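PKS (Streptomyces albus, PDB 4OQJ) probably catalyses decarboxylative carbon–carbon bond formation on carrier-protein-bound acyl chains, as a ketosynthase-containing part of the oxazolomycin polyketide synthase, which lacks built-in acyltransferases. Local coordinates at residues A[28-33]-A[39-44]. Residues are numbered along the deposited sequence; the frame is centred on the assembly and turned at random.
Sequences LACRFP and DTFWKV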
ATOM      1  N   LEU A  28      10.029  14.795 -11.046  1.00 15.20           N
ATOM      2  CA  LEU A  28       8.777  14.248 -11.550  1.00 16.56           C
ATOM      3  C   LEU A  28       8.909  13.959 -13.022  1.00 14.20           C
ATOM      4  O   LEU A  28       9.832  14.436 -13.674  1.00 17.57           O
ATOM      5  CB  LEU A  28       7.596  15.193 -11.290  1.00 21.03           C
ATOM      6  CG  LEU A  28       7.625  16.634 -11.824  1.00 26.63           C
ATOM      7  CD1 LEU A  28       7.336  16.695 -13.304  1.00 35.84           C
ATOM      8  CD2 LEU A  28       6.603  17.472 -11.069  1.00 26.26           C
ATOM      9  N   ALA A  29       8.002  13.134 -13.528  1.00 12.31           N
ATOM     10  CA  ALA A  29       8.002  12.763 -14.930  1.00 13.90           C
ATOM     11  C   ALA A  29       6.616  12.289 -15.334  1.00 12.93           C
ATOM     12  O   ALA A  29       5.827  11.846 -14.501  1.00 12.09           O
ATOM     13  CB  ALA A  29       9.033  11.683 -15.200  1.00 13.50           C
ATOM     14  N   CYS A  30       6.328  12.388 -16.626  1.00 10.80           N
ATOM     15  CA  CYS A  30       5.025  12.015 -17.123  1.00 12.83           C
ATOM     16  C   CYS A  30       5.042  11.797 -18.619  1.00 12.92           C
ATOM     17  O   CYS A  30       5.728  12.503 -19.379  1.00 14.21           O
ATOM     18  CB  CYS A  30       3.987  13.088 -16.764  1.00 11.41           C
ATOM     19  SG  CYS A  30       4.419  14.755 -17.368  1.00 17.63           S
ATOM     20  N   ARG A  31       4.268  10.811 -19.029  1.00 12.20           N
ATOM     21  CA  ARG A  31       3.918  10.603 -20.420  1.00 13.70           C
ATOM     22  C   ARG A  31       2.406  10.493 -20.439  1.00 14.21           C
ATOM     23  O   ARG A  31       1.833   9.496 -19.978  1.00 12.90           O
ATOM     24  CB  ARG A  31       4.584   9.353 -20.976  1.00 14.20           C
ATOM     25  CG  ARG A  31       6.105   9.360 -20.756  1.00 17.84           C
ATOM     26  CD  ARG A  31       6.686   7.976 -20.794  1.00 22.76           C
ATOM     27  NE  ARG A  31       8.151   8.013 -20.881  1.00 22.23           N
ATOM     28  CZ  ARG A  31       8.888   7.013 -21.343  1.00 19.87           C
ATOM     29  NH1 ARG A  31       8.293   5.893 -21.745  1.00 21.16           N
ATOM     30  NH2 ARG A  31      10.217   7.134 -21.407  1.00 18.44           N
ATOM     31  N   PHE A  32       1.776  11.559 -20.921  1.00 13.10           N
ATOM     32  CA  PHE A  32       0.323  11.700 -20.958  1.00 12.26           C
ATOM     33  C   PHE A  32      -0.064  11.880 -22.426  1.00 13.42           C
ATOM     34  O   PHE A  32       0.811  12.112 -23.268  1.00 16.15           O
ATOM     35  CB  PHE A  32      -0.124  12.900 -20.124  1.00 14.08           C
ATOM     36  CG  PHE A  32       0.138  12.769 -18.639  1.00 12.09           C
ATOM     37  CD1 PHE A  32       0.046  11.547 -17.989  1.00 11.12           C
ATOM     38  CD2 PHE A  32       0.452  13.882 -17.888  1.00 12.96           C
ATOM     39  CE1 PHE A  32       0.281  11.449 -16.624  1.00 13.83           C
ATOM     40  CE2 PHE A  32       0.695  13.780 -16.530  1.00 12.68           C
ATOM     41  CZ  PHE A  32       0.586  12.567 -15.897  1.00 10.74           C
ATOM     42  N   PRO A  33      -1.361  11.781 -22.754  1.00 13.97           N
ATOM     43  CA  PRO A  33      -1.709  12.092 -24.149  1.00 16.09           C
ATOM     44  C   PRO A  33      -1.229  13.477 -24.545  1.00 18.18           C
ATOM     45  O   PRO A  33      -1.438  14.438 -23.801  1.00 18.97           O
ATOM     46  CB  PRO A  33      -3.234  12.018 -24.159  1.00 14.56           C
ATOM     47  CG  PRO A  33      -3.561  11.084 -23.029  1.00 13.80           C
ATOM     48  CD  PRO A  33      -2.544  11.403 -21.964  1.00 12.64           C
ATOM     49  N   ASP A  39       7.593  19.453 -19.531  1.00 21.89           N
ATOM     50  CA  ASP A  39       7.631  20.709 -20.283  1.00 23.71           C
ATOM     51  C   ASP A  39       6.564  20.721 -21.352  1.00 21.43           C
ATOM     52  O   ASP A  39       5.883  21.731 -21.533  1.00 21.85           O
ATOM     53  CB  ASP A  39       8.998  20.936 -20.921  1.00 34.17           C
ATOM     54  CG  ASP A  39      10.020  21.505 -19.941  1.00 42.10           C
ATOM     55  OD1 ASP A  39       9.664  21.755 -18.770  1.00 44.47           O
ATOM     56  OD2 ASP A  39      11.181  21.714 -20.357  1.00 46.61           O
ATOM     57  N   THR A  40       6.396  19.610 -22.065  1.00 16.89           N
ATOM     58  CA  THR A  40       5.362  19.575 -23.097  1.00 19.73           C
ATOM     59  C   THR A  40       3.972  19.498 -22.442  1.00 18.40           C
ATOM     60  O   THR A  40       2.972  19.920 -23.030  1.00 18.31           O
ATOM     61  CB  THR A  40       5.564  18.401 -24.096  1.00 17.71           C
ATOM     62  OG1 THR A  40       5.781  17.168 -23.400  1.00 19.54           O
ATOM     63  CG2 THR A  40       6.768  18.662 -24.986  1.00 20.97           C
ATOM     64  N   PHE A  41       3.897  18.959 -21.230  1.00 17.36           N
ATOM     65  CA  PHE A  41       2.619  18.911 -20.509  1.00 17.44           C
ATOM     66  C   PHE A  41       2.225  20.331 -20.108  1.00 18.31           C
ATOM     67  O   PHE A  41       1.066  20.718 -20.210  1.00 19.85           O
ATOM     68  CB  PHE A  41       2.724  17.992 -19.279  1.00 17.67           C
ATOM     69  CG  PHE A  41       1.416  17.756 -18.554  1.00 16.55           C
ATOM     70  CD1 PHE A  41       0.213  17.602 -19.251  1.00 17.90           C
ATOM     71  CD2 PHE A  41       1.397  17.634 -17.171  1.00 16.98           C
ATOM     72  CE1 PHE A  41      -0.988  17.368 -18.576  1.00 19.57           C
ATOM     73  CE2 PHE A  41       0.196  17.382 -16.487  1.00 15.02           C
ATOM     74  CZ  PHE A  41      -0.995  17.250 -17.199  1.00 15.82           C
ATOM     75  N   TRP A  42       3.200  21.116 -19.665  1.00 16.58           N
ATOM     76  CA  TRP A  42       2.922  22.487 -19.298  1.00 19.64           C
ATOM     77  C   TRP A  42       2.448  23.262 -20.513  1.00 22.60           C
ATOM     78  O   TRP A  42       1.647  24.187 -20.388  1.00 18.28           O
ATOM     79  CB  TRP A  42       4.147  23.163 -18.698  1.00 17.69           C
ATOM     80  CG  TRP A  42       3.878  24.590 -18.398  1.00 18.98           C
ATOM     81  CD1 TRP A  42       4.492  25.672 -18.941  1.00 22.05           C
ATOM     82  CD2 TRP A  42       2.891  25.097 -17.489  1.00 19.33           C
ATOM     83  NE1 TRP A  42       3.956  26.827 -18.422  1.00 24.99           N
ATOM     84  CE2 TRP A  42       2.974  26.500 -17.526  1.00 22.21           C
ATOM     85  CE3 TRP A  42       1.955  24.493 -16.636  1.00 19.82           C
ATOM     86  CZ2 TRP A  42       2.153  27.319 -16.748  1.00 23.63           C
ATOM     87  CZ3 TRP A  42       1.146  25.299 -15.864  1.00 20.30           C
ATOM     88  CH2 TRP A  42       1.242  26.710 -15.934  1.00 20.52           C
ATOM     89  N   LYS A  43       2.930  22.878 -21.691  1.00 21.09           N
ATOM     90  CA  LYS A  43       2.493  23.545 -22.913  1.00 24.17           C
ATOM     91  C   LYS A  43       1.038  23.208 -23.224  1.00 24.93           C
ATOM     92  O   LYS A  43       0.271  24.086 -23.590  1.00 24.58           O
ATOM     93  CB  LYS A  43       3.398  23.176 -24.085  1.00 23.85           C
ATOM     94  CG  LYS A  43       4.782  23.797 -23.996  1.00 28.88           C
ATOM     95  N   VAL A  44       0.651  21.945 -23.052  1.00 19.87           N
ATOM     96  CA  VAL A  44      -0.745  21.542 -23.216  1.00 19.43           C
ATOM     97  C   VAL A  44      -1.628  22.356 -22.279  1.00 20.80           C
ATOM     98  O   VAL A  44      -2.695  22.821 -22.673  1.00 19.66           O
ATOM     99  CB  VAL A  44      -0.945  20.017 -22.937  1.00 18.38           C
ATOM    100  CG1 VAL A  44      -2.429  19.665 -22.780  1.00 21.08           C
ATOM    101  CG2 VAL A  44      -0.330  19.184 -24.065  1.00 17.30           C
TER
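F32 drives the edge of its ring into the face of F41, a T-shaped aromatic pair that joins the residue just after strand 23-31 to helix 38-46. The centroids are 4.9 Å apart and the planes meet at 71°. The CD2-CE2 side of the F32 ring does the touching: CD2 of F32 sits 3.6 Å above the F41 plane, over the ring centre, so it lies at similar distances from all six ring carbons. Its neighbour CE2 is displaced toward the rim, 3.6 Å from CE2 of F41. The helix side chain reaches this position because CG of F41 is anti to the backbone N (chi1 -174°).

C30, two residues earlier and within the strand, lies beside the pair. Its SG is 4.1 Å from CB of F41. The same sulfur stands 5.0 Å from the centroid of the F41 ring and 49° off the normal, an oblique sulfur-aromatic contact. On the other ring, CB of C30 lies 3.4 Å above one face of F32, offset toward the rim. C30 thus touches both members of the pair.

Helix 376-390 adds A379 against F32 and L386 against F41. R31, pointing away from helix 38-46, instead forms salt bridges with E112 and E116 of helix 105-121. The strand, in the large mixed sheet of this thiolase-fold domain, is therefore packed between helices.

No hydrogen bond or salt bridge crosses from 28-33 to 39-44. Cohesion comes from dispersion, exclusion of water from three buried side chains, and probably a weak electrostatic attraction between the slightly positive C-H edge of F32 and the pi cloud of F41.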